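Local coordinates for protein isomaltodextranase (Arthrobacter globiformis, PDB 5AWO) that hydrolyses alpha-1,6-glucosidic linkages of polysaccharides such as dextran, releasing successive isomaltose units from the non-reducing chain ends, at residues Ile96-Asn100 and Asp101-His105; Lys140-Leu143 and Gly144-Asp147; Gln184-Val187 and Arg188-Lys191; His221-Ala224 and Asn225-Leu228. All coordinates share one frame; numbering follows the deposited sequence.

Contact 1. Residues Ile96-Asn100 and Asp101-His105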
loop_
_atom_site.group_PDB
_atom_site.type_symbol
_atom_site.label_atom_id
_atom_site.label_comp_id
_atom_site.label_asym_id
_atom_site.label_seq_id
_atom_site.Cartn_x
_atom_site.Cartn_y
_atom_site.Cartn_z
ATOM N N ILE A 96 -0.948 -4.931 -26.579
ATOM C CA ILE A 96 -0.959 -6.388 -26.659
ATOM C C ILE A 96 -2.369 -6.943 -26.549
ATOM O O ILE A 96 -3.149 -6.542 -25.687
ATOM C CB ILE A 96 -0.042 -7.076 -25.615
ATOM C CG1 ILE A 96 -0.308 -6.552 -24.196
ATOM C CG2 ILE A 96 1.395 -6.902 -26.009
ATOM C CD1 ILE A 96 0.161 -7.525 -23.128
ATOM N N THR A 97 -2.685 -7.906 -27.422
ATOM C CA THR A 97 -4.025 -8.480 -27.448
ATOM C C THR A 97 -4.242 -9.672 -26.518
ATOM O O THR A 97 -5.375 -10.017 -26.230
ATOM C CB THR A 97 -4.400 -8.901 -28.879
ATOM O OG1 THR A 97 -3.435 -9.838 -29.343
ATOM C CG2 THR A 97 -4.441 -7.702 -29.807
ATOM N N SER A 98 -3.171 -10.291 -26.030
ATOM C CA SER A 98 -3.322 -11.417 -25.109
ATOM C C SER A 98 -2.092 -11.526 -24.222
ATOM O O SER A 98 -1.165 -10.735 -24.347
ATOM C CB SER A 98 -3.575 -12.722 -25.863
ATOM O OG SER A 98 -4.002 -13.738 -24.965
ATOM N N TYR A 99 -2.073 -12.541 -23.348
ATOM C CA TYR A 99 -0.926 -12.734 -22.459
ATOM C C TYR A 99 0.307 -13.304 -23.173
ATOM O O TYR A 99 1.440 -12.959 -22.849
ATOM C CB TYR A 99 -1.301 -13.617 -21.260
ATOM C CG TYR A 99 -0.083 -14.059 -20.487
ATOM C CD1 TYR A 99 0.605 -13.183 -19.660
ATOM C CD2 TYR A 99 0.431 -15.337 -20.637
ATOM C CE1 TYR A 99 1.755 -13.588 -18.980
ATOM C CE2 TYR A 99 1.569 -15.747 -19.949
ATOM C CZ TYR A 99 2.231 -14.857 -19.131
ATOM O OH TYR A 99 3.375 -15.270 -18.498
ATOM N N ASN A 100 0.080 -14.173 -24.163
ATOM C CA ASN A 100 1.162 -14.821 -24.889
ATOM C C ASN A 100 0.676 -15.198 -26.290
ATOM O O ASN A 100 -0.488 -15.487 -26.463
ATOM C CB ASN A 100 1.603 -16.095 -24.143
ATOM C CG ASN A 100 2.807 -16.762 -24.773
ATOM O OD1 ASN A 100 2.676 -17.739 -25.543
ATOM N ND2 ASN A 100 3.986 -16.246 -24.486
ATOM N N ASP A 101 1.582 -15.180 -27.260
ATOM C CA ASP A 101 1.227 -15.516 -28.652
ATOM C C ASP A 101 0.644 -16.934 -28.817
ATOM O O ASP A 101 -0.012 -17.191 -29.826
ATOM C CB ASP A 101 2.435 -15.339 -29.585
ATOM C CG ASP A 101 2.820 -13.888 -29.805
ATOM O OD1 ASP A 101 2.071 -12.973 -29.381
ATOM O OD2 ASP A 101 3.906 -13.681 -30.385
ATOM N N SER A 102 0.901 -17.848 -27.861
ATOM C CA SER A 102 0.326 -19.213 -27.895
ATOM C C SER A 102 -1.146 -19.267 -27.524
ATOM O O SER A 102 -1.823 -20.285 -27.758
ATOM C CB SER A 102 1.102 -20.176 -26.978
ATOM O OG SER A 102 0.913 -19.846 -25.608
ATOM N N TRP A 103 -1.651 -18.209 -26.903
ATOM C CA TRP A 103 -3.014 -18.172 -26.386
ATOM C C TRP A 103 -3.978 -18.073 -27.572
ATOM O O TRP A 103 -3.717 -17.339 -28.527
ATOM C CB TRP A 103 -3.195 -16.996 -25.421
ATOM C CG TRP A 103 -2.613 -17.265 -24.050
ATOM C CD1 TRP A 103 -1.546 -18.042 -23.752
ATOM C CD2 TRP A 103 -3.126 -16.776 -22.818
ATOM N NE1 TRP A 103 -1.366 -18.093 -22.383
ATOM C CE2 TRP A 103 -2.321 -17.314 -21.788
ATOM C CE3 TRP A 103 -4.194 -15.947 -22.468
ATOM C CZ2 TRP A 103 -2.549 -17.018 -20.441
ATOM C CZ3 TRP A 103 -4.420 -15.668 -21.126
ATOM C CH2 TRP A 103 -3.583 -16.198 -20.132
ATOM N N GLN A 104 -5.075 -18.816 -27.489
ATOM C CA GLN A 104 -6.128 -18.784 -28.504
ATOM C C GLN A 104 -7.148 -17.688 -28.271
ATOM O O GLN A 104 -7.930 -17.357 -29.179
ATOM C CB GLN A 104 -6.825 -20.146 -28.541
ATOM C CG GLN A 104 -5.906 -21.272 -28.982
ATOM C CD GLN A 104 -6.610 -22.623 -29.006
ATOM O OE1 GLN A 104 -7.023 -23.142 -27.966
ATOM N NE2 GLN A 104 -6.748 -23.203 -30.196
ATOM N N HIS A 105 -7.176 -17.117 -27.065
ATOM C CA HIS A 105 -8.169 -16.127 -26.719
ATOM C C HIS A 105 -7.496 -14.861 -26.246
ATOM O O HIS A 105 -6.417 -14.935 -25.653
ATOM C CB HIS A 105 -9.083 -16.653 -25.628
ATOM C CG HIS A 105 -9.707 -17.974 -25.942
ATOM N ND1 HIS A 105 -10.777 -18.096 -26.801
ATOM C CD2 HIS A 105 -9.422 -19.227 -25.511
ATOM C CE1 HIS A 105 -11.115 -19.369 -26.899
ATOM N NE2 HIS A 105 -10.315 -20.075 -26.122
#
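N100 OD1 is gripped twice by S102. The backbone S102 N donates to N100 OD1 at 2.9 Å. The hydroxyl S102 OG donates to N100 OD1 at 2.7 Å. The two donors come from opposite faces of the carboxamide plane, which should fix the rotation of the amide. With CG anti to the backbone N (chi1 -175°), the side chain of N100 places OD1 beside the backbone N of S102. This is an Asx turn. It is laid over a type I beta turn from N100 to W103, closed by W103 N donating to N100 O at 3.0 Å. A further bond spans the wider loop: S98 OG donates to H105 O at 2.8 Å, in the carbonyl plane.

The turn lies in the long loop between strand 77-79 and helix 107-116 of the TIM barrel. D101 ties it to S88 and R89 of the same loop.

The aromatic contacts join Y99 to W103. Y99 CB sits over one face of the W103 six-membered ring, 3.5 Å from its centroid and 7° off the normal, a CH-pi contact. The two rings cross obliquely at 51°, and Y99 CD2 meets W103 CZ2 at 3.4 Å. N100 CB packs on W103 CD1 at 3.7 Å. The polar ends point elsewhere: Y99 OH bonds G82 O, and W103 NE1 bonds I54 O.

Contact 2. Residues Lys140-Leu143 and Gly144-Asp147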
loop_
_atom_site.group_PDB
_atom_site.type_symbol
_atom_site.label_atom_id
_atom_site.label_comp_id
_atom_site.label_asym_id
_atom_site.label_seq_id
_atom_site.Cartn_x
_atom_site.Cartn_y
_atom_site.Cartn_z
ATOM N N LYS A 140 1.015 0.360 -37.813
ATOM C CA LYS A 140 0.530 0.647 -36.478
ATOM C C LYS A 140 0.852 2.074 -36.090
ATOM O O LYS A 140 1.972 2.532 -36.249
ATOM C CB LYS A 140 1.107 -0.352 -35.487
ATOM C CG LYS A 140 0.744 -1.785 -35.848
ATOM C CD LYS A 140 1.209 -2.755 -34.796
ATOM C CE LYS A 140 0.906 -4.212 -35.130
ATOM N NZ LYS A 140 -0.456 -4.610 -34.744
ATOM N N THR A 141 -0.142 2.751 -35.539
ATOM C CA THR A 141 -0.035 4.153 -35.182
ATOM C C THR A 141 -0.633 4.394 -33.810
ATOM O O THR A 141 -1.450 3.612 -33.320
ATOM C CB THR A 141 -0.745 5.064 -36.215
ATOM O OG1 THR A 141 -2.104 4.647 -36.360
ATOM C CG2 THR A 141 -0.084 4.964 -37.555
ATOM N N VAL A 142 -0.235 5.494 -33.206
ATOM C CA VAL A 142 -0.675 5.828 -31.845
ATOM C C VAL A 142 -2.178 6.121 -31.836
ATOM O O VAL A 142 -2.687 6.820 -32.728
ATOM C CB VAL A 142 0.142 7.015 -31.291
ATOM C CG1 VAL A 142 -0.445 7.537 -29.976
ATOM C CG2 VAL A 142 1.597 6.612 -31.113
ATOM N N LEU A 143 -2.886 5.607 -30.823
ATOM C CA LEU A 143 -4.305 5.881 -30.607
ATOM C C LEU A 143 -4.562 7.389 -30.608
ATOM O O LEU A 143 -3.950 8.129 -29.855
ATOM C CB LEU A 143 -4.720 5.327 -29.251
ATOM C CG LEU A 143 -6.216 5.446 -28.981
ATOM C CD1 LEU A 143 -7.057 4.613 -29.925
ATOM C CD2 LEU A 143 -6.506 5.089 -27.533
ATOM N N GLY A 144 -5.454 7.820 -31.503
ATOM C CA GLY A 144 -5.793 9.236 -31.653
ATOM C C GLY A 144 -4.726 10.102 -32.310
ATOM O O GLY A 144 -4.909 11.325 -32.430
ATOM N N ARG A 145 -3.622 9.483 -32.749
ATOM C CA ARG A 145 -2.501 10.193 -33.359
ATOM C C ARG A 145 -2.008 9.400 -34.569
ATOM O O ARG A 145 -0.913 8.820 -34.549
ATOM C CB ARG A 145 -1.370 10.438 -32.348
ATOM C CG ARG A 145 -1.716 11.430 -31.246
ATOM C CD ARG A 145 -1.937 12.836 -31.757
ATOM N NE ARG A 145 -0.769 13.318 -32.476
ATOM C CZ ARG A 145 0.252 13.979 -31.928
ATOM N NH1 ARG A 145 0.286 14.271 -30.621
ATOM N NH2 ARG A 145 1.259 14.372 -32.691
ATOM N N PRO A 146 -2.826 9.384 -35.639
ATOM C CA PRO A 146 -2.459 8.643 -36.865
ATOM C C PRO A 146 -1.183 9.160 -37.523
ATOM O O PRO A 146 -0.601 8.462 -38.350
ATOM C CB PRO A 146 -3.695 8.820 -37.757
ATOM C CG PRO A 146 -4.276 10.113 -37.293
ATOM C CD PRO A 146 -4.123 10.067 -35.791
ATOM N N ASP A 147 -0.745 10.355 -37.128
ATOM C CA ASP A 147 0.518 10.924 -37.580
ATOM C C ASP A 147 1.765 10.317 -36.926
ATOM O O ASP A 147 2.878 10.625 -37.332
ATOM C CB ASP A 147 0.503 12.438 -37.393
ATOM C CG ASP A 147 0.310 12.858 -35.920
ATOM O OD1 ASP A 147 -0.524 12.240 -35.215
ATOM O OD2 ASP A 147 0.960 13.833 -35.466
#
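G144 and R145 fold back against L143 and V142 in a tight turn, closed by R145 N, which donates to V142 O at 2.8 Å with an N-H...O angle of 154°.

G144 takes the third position of this type II beta turn. Its phi is positive (73°). A CB there would clash with L143 O, so glycine suits the site. L143 takes the second position and turns its side chain away from the turn, onto N93.

The turn follows the short strand 141-142, in the excursion between barrel strands 120-124 and 197-200 of the TIM barrel.

R145 starts out beside V142, the two side chains pointing the same way. V142 CG1 touches R145 CB at 3.9 Å. The arginine then bends at chi2 and chi3, which curls its guanidinium back toward D147. It grips the carboxylate side-on: R145 NE donates to D147 OD1 at 3.0 Å, and R145 NH2 donates to D147 OD2 at 2.8 Å. Both oxygens use their syn lone pairs, and both lie close to the guanidinium plane. R145 NH1 makes a second salt bridge to E181 on helix 179-192, and NH2 also bonds S177. Nearer the start of the strand, T141 CG2 meets P146 O at 3.6 Å.

Contact 3. Residues Gln184-Val187 and Arg188-Lys191; sequences QGYV and RYFK
Y186 and F190 lie side by side, one helical turn apart. Their ring planes are near parallel, 14° apart, but slid so far that the rings barely overlap; the centroids are 5.6 Å apart. The touch is between Y186 CE1 and F190 CE2, at 3.5 Å. The Y186 chi1 of -140° is away from a staggered value, and it brings the ring alongside that of F190. Y189 brings its CD2 over the centre of one F190 face, 3.8 Å above the plane. Y189 CD2 also approaches Y186 CD1 at 4.3 Å. The hydroxyls of both tyrosines bond the backbone of I96, and W107 meets F190 edge-to-face. With an alanine at F190, a gap would probably open under Y189 CD2 and beside Y186 CE1, and W107 would be left without its edge-to-face partner.

These rings line one side of helix 179-192, which connects barrel strands 120-124 and 197-200 in the TIM barrel. Backbone bonds hold the turn: R188 N donates to Q184 O at 2.9 Å, while that from F190 N to Y186 O is weak.

Q184 and R188 form another side. The R188 chain is extended from CG to NE, and its NH1 comes to Q184 CB at 3.8 Å. A water donates to Q184 OE1 at 2.8 Å and accepts from R188 NH2 at the edge of the guanidinium. Q184 NE2 bonds E235 and W232 O of helix 223-237.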
loop_
_atom_site.group_PDB
_atom_site.type_symbol
_atom_site.label_atom_id
_atom_site.label_comp_id
_atom_site.label_asym_id
_atom_site.label_seq_id
_atom_site.Cartn_x
_atom_site.Cartn_y
_atom_site.Cartn_z
ATOM N N GLN A 184 -1.116 6.767 -22.121
ATOM C CA GLN A 184 -2.439 6.869 -21.542
ATOM C C GLN A 184 -3.438 5.947 -22.204
ATOM O O GLN A 184 -4.291 5.365 -21.538
ATOM C CB GLN A 184 -2.923 8.309 -21.541
ATOM C CG GLN A 184 -2.056 9.183 -20.681
ATOM C CD GLN A 184 -2.693 10.496 -20.309
ATOM O OE1 GLN A 184 -3.199 11.216 -21.182
ATOM N NE2 GLN A 184 -2.669 10.838 -19.033
ATOM N N GLY A 185 -3.357 5.817 -23.521
ATOM C CA GLY A 185 -4.162 4.848 -24.228
ATOM C C GLY A 185 -3.937 3.407 -23.772
ATOM O O GLY A 185 -4.874 2.615 -23.763
ATOM N N TYR A 186 -2.687 3.066 -23.433
ATOM C CA TYR A 186 -2.349 1.702 -22.975
ATOM C C TYR A 186 -3.009 1.405 -21.626
ATOM O O TYR A 186 -3.615 0.360 -21.425
ATOM C CB TYR A 186 -0.829 1.480 -22.865
ATOM C CG TYR A 186 -0.342 0.123 -23.347
ATOM C CD1 TYR A 186 -1.145 -0.991 -23.301
ATOM C CD2 TYR A 186 0.950 -0.013 -23.844
ATOM C CE1 TYR A 186 -0.708 -2.214 -23.770
ATOM C CE2 TYR A 186 1.416 -1.223 -24.310
ATOM C CZ TYR A 186 0.581 -2.328 -24.300
ATOM O OH TYR A 186 1.000 -3.537 -24.819
ATOM N N VAL A 187 -2.913 2.382 -20.734
ATOM C CA VAL A 187 -3.502 2.291 -19.406
ATOM C C VAL A 187 -5.034 2.182 -19.534
ATOM O O VAL A 187 -5.656 1.303 -18.942
ATOM C CB VAL A 187 -3.043 3.440 -18.522
ATOM C CG1 VAL A 187 -3.789 3.438 -17.206
ATOM C CG2 VAL A 187 -1.541 3.333 -18.278
ATOM N N ARG A 188 -5.627 3.080 -20.322
ATOM C CA ARG A 188 -7.085 2.993 -20.540
ATOM C C ARG A 188 -7.546 1.752 -21.284
ATOM O O ARG A 188 -8.642 1.267 -21.034
ATOM C CB ARG A 188 -7.605 4.257 -21.214
ATOM C CG ARG A 188 -7.502 5.500 -20.360
ATOM C CD ARG A 188 -8.401 6.639 -20.818
ATOM N NE ARG A 188 -8.155 7.876 -20.077
ATOM C CZ ARG A 188 -7.367 8.876 -20.477
ATOM N NH1 ARG A 188 -6.721 8.849 -21.634
ATOM N NH2 ARG A 188 -7.229 9.948 -19.705
ATOM N N TYR A 189 -6.721 1.210 -22.156
ATOM C CA TYR A 189 -7.008 -0.044 -22.820
ATOM C C TYR A 189 -7.305 -1.157 -21.817
ATOM O O TYR A 189 -8.312 -1.863 -21.919
ATOM C CB TYR A 189 -5.846 -0.396 -23.718
ATOM C CG TYR A 189 -5.819 -1.756 -24.365
ATOM C CD1 TYR A 189 -6.586 -2.043 -25.505
ATOM C CD2 TYR A 189 -4.989 -2.756 -23.869
ATOM C CE1 TYR A 189 -6.520 -3.274 -26.105
ATOM C CE2 TYR A 189 -4.902 -3.983 -24.477
ATOM C CZ TYR A 189 -5.672 -4.251 -25.605
ATOM O OH TYR A 189 -5.576 -5.492 -26.235
ATOM N N PHE A 190 -6.456 -1.291 -20.805
ATOM C CA PHE A 190 -6.731 -2.299 -19.782
ATOM C C PHE A 190 -7.888 -1.920 -18.883
ATOM O O PHE A 190 -8.744 -2.751 -18.576
ATOM C CB PHE A 190 -5.446 -2.603 -18.975
ATOM C CG PHE A 190 -4.389 -3.307 -19.799
ATOM C CD1 PHE A 190 -4.661 -4.533 -20.358
ATOM C CD2 PHE A 190 -3.142 -2.751 -20.028
ATOM C CE1 PHE A 190 -3.708 -5.179 -21.127
ATOM C CE2 PHE A 190 -2.189 -3.399 -20.789
ATOM C CZ PHE A 190 -2.482 -4.612 -21.356
ATOM N N LYS A 191 -7.943 -0.661 -18.459
ATOM C CA LYS A 191 -9.044 -0.209 -17.613
ATOM C C LYS A 191 -10.388 -0.518 -18.284
ATOM O O LYS A 191 -11.334 -0.991 -17.664
ATOM C CB LYS A 191 -8.956 1.283 -17.376
ATOM C CG LYS A 191 -10.123 1.824 -16.582
ATOM C CD LYS A 191 -10.405 3.263 -16.894
ATOM C CE LYS A 191 -9.334 4.158 -16.376
ATOM N NZ LYS A 191 -9.690 5.573 -16.702
HETATM O O HOH W 1 -5.823 12.273 -20.848
#

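Contact 4. Residues His221-Ala224 and Asn225-Leu228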
loop_
_atom_site.group_PDB
_atom_site.type_symbol
_atom_site.label_atom_id
_atom_site.label_comp_id
_atom_site.label_asym_id
_atom_site.label_seq_id
_atom_site.Cartn_x
_atom_site.Cartn_y
_atom_site.Cartn_z
ATOM N N HIS A 221 16.720 6.630 -18.290
ATOM C CA HIS A 221 15.804 7.627 -18.876
ATOM C C HIS A 221 15.619 8.883 -18.069
ATOM O O HIS A 221 15.036 9.851 -18.568
ATOM C CB HIS A 221 14.488 6.957 -19.260
ATOM C CG HIS A 221 14.699 5.886 -20.266
ATOM N ND1 HIS A 221 15.075 4.609 -19.922
ATOM C CD2 HIS A 221 14.759 5.938 -21.621
ATOM C CE1 HIS A 221 15.290 3.903 -21.017
ATOM N NE2 HIS A 221 15.110 4.693 -22.066
ATOM N N GLY A 222 16.149 8.891 -16.835
ATOM C CA GLY A 222 16.226 10.101 -16.030
ATOM C C GLY A 222 15.028 10.355 -15.140
ATOM O O GLY A 222 13.921 9.840 -15.365
ATOM N N ARG A 223 15.248 11.236 -14.178
ATOM C CA ARG A 223 14.280 11.505 -13.135
ATOM C C ARG A 223 13.047 12.245 -13.642
ATOM O O ARG A 223 11.916 11.916 -13.290
ATOM C CB ARG A 223 14.965 12.320 -12.030
ATOM C CG ARG A 223 14.094 12.612 -10.838
ATOM C CD ARG A 223 13.720 11.336 -10.137
ATOM N NE ARG A 223 12.934 11.632 -8.944
ATOM C CZ ARG A 223 12.306 10.724 -8.207
ATOM N NH1 ARG A 223 12.370 9.445 -8.546
ATOM N NH2 ARG A 223 11.632 11.102 -7.129
ATOM N N ALA A 224 13.247 13.263 -14.474
ATOM C CA ALA A 224 12.117 14.046 -14.933
ATOM C C ALA A 224 11.200 13.187 -15.803
ATOM O O ALA A 224 9.978 13.255 -15.692
ATOM C CB ALA A 224 12.599 15.289 -15.698
ATOM N N ASN A 225 11.794 12.347 -16.639
ATOM C CA ASN A 225 11.017 11.475 -17.509
ATOM C C ASN A 225 10.230 10.432 -16.715
ATOM O O ASN A 225 9.090 10.138 -17.033
ATOM C CB ASN A 225 11.917 10.793 -18.527
ATOM C CG ASN A 225 12.359 11.730 -19.629
ATOM O OD1 ASN A 225 11.749 12.778 -19.843
ATOM N ND2 ASN A 225 13.412 11.361 -20.314
ATOM N N TYR A 226 10.844 9.898 -15.672
ATOM C CA TYR A 226 10.163 8.967 -14.766
ATOM C C TYR A 226 8.975 9.614 -14.080
ATOM O O TYR A 226 7.871 9.051 -14.045
ATOM C CB TYR A 226 11.175 8.499 -13.722
ATOM C CG TYR A 226 10.663 7.495 -12.706
ATOM C CD1 TYR A 226 10.283 6.224 -13.093
ATOM C CD2 TYR A 226 10.601 7.813 -11.369
ATOM C CE1 TYR A 226 9.841 5.303 -12.169
ATOM C CE2 TYR A 226 10.180 6.889 -10.426
ATOM C CZ TYR A 226 9.807 5.638 -10.827
ATOM O OH TYR A 226 9.387 4.688 -9.901
ATOM N N GLU A 227 9.180 10.811 -13.538
ATOM C CA GLU A 227 8.075 11.556 -12.942
ATOM C C GLU A 227 6.952 11.864 -13.923
ATOM O O GLU A 227 5.772 11.763 -13.609
ATOM C CB GLU A 227 8.602 12.832 -12.295
ATOM C CG GLU A 227 9.427 12.477 -11.066
ATOM C CD GLU A 227 10.048 13.658 -10.373
ATOM O OE1 GLU A 227 10.295 14.689 -11.030
ATOM O OE2 GLU A 227 10.287 13.523 -9.157
ATOM N N LEU A 228 7.331 12.250 -15.135
ATOM C CA LEU A 228 6.347 12.546 -16.156
ATOM C C LEU A 228 5.533 11.294 -16.525
ATOM O O LEU A 228 4.298 11.323 -16.564
ATOM C CB LEU A 228 7.075 13.083 -17.389
ATOM C CG LEU A 228 6.200 13.461 -18.575
ATOM C CD1 LEU A 228 5.278 14.593 -18.175
ATOM C CD2 LEU A 228 7.083 13.872 -19.742
HETATM O O HOH W 2 14.578 12.607 -17.461
#
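R223 and E227 meet one turn apart on the helix. R223 NE lies 3.3 Å from E227 OE2 in a salt bridge. The guanidinium and carboxylate planes are turned 48° against each other, so the two groups do not pair flat. E227 CG lies over one face of the guanidinium, toward its rim. R223 NH1 also approaches Y226 CD2 obliquely at 3.7 Å. R223 reaches both because CG is anti to the backbone N (chi1 -177°) and the chain then bends at chi2.

At the start of the helix, N225 ND2 donates to H221 O at 2.8 Å. The bond is bent, with an N-H...O angle of 134°, although the donor lies nearly along the C=O axis. Water 2 donates to the same H221 O and accepts from N225 N at 2.9 Å, so it occupies a backbone N-H of the first turn. G222 is the N-cap. Its backbone angles, with positive phi, would jam a side chain against the preceding carbonyl. Y226 N donates to G222 O at 3.1 Å and begins the helical bonding.

The next shell fixes these groups. R223 NH1 salt-bridges E207, and NH2 bonds Q252. A leucine replacing R223 would probably leave E227 and E207 without their positive partner. H221 stacks on Y206 and bonds D158.

This first turn of helix 223-237 sits between helices 203-208 and 251-260: Y226 packs on L203 and Y206 of one and on A256 of the other, where its OH bonds E257.

In the fold
Contacts 1 and 3 are joined directly, their centres about 17 Å apart. I96 O lies 2.7 Å from Y189 OH, and I96 N lies 3.0 Å from Y186 OH, both probable hydrogen bonds. This ties loop 96-105 to helix 179-192. Contact 2 reaches the same helix by packing, L143 CD2 to G185 CA at 4.1 Å. Contact 4 opens the adjacent helix 223-237, about 7 Å from contact 3 at the nearest atoms. Contacts 1, 3 and 4 do not touch the catalytic residues. The side chains of Y99 and Y226 are about 11 and 10 Å from that of D201, the likely nucleophile. That of V187 is about 10 Å from D262, the likely proton donor.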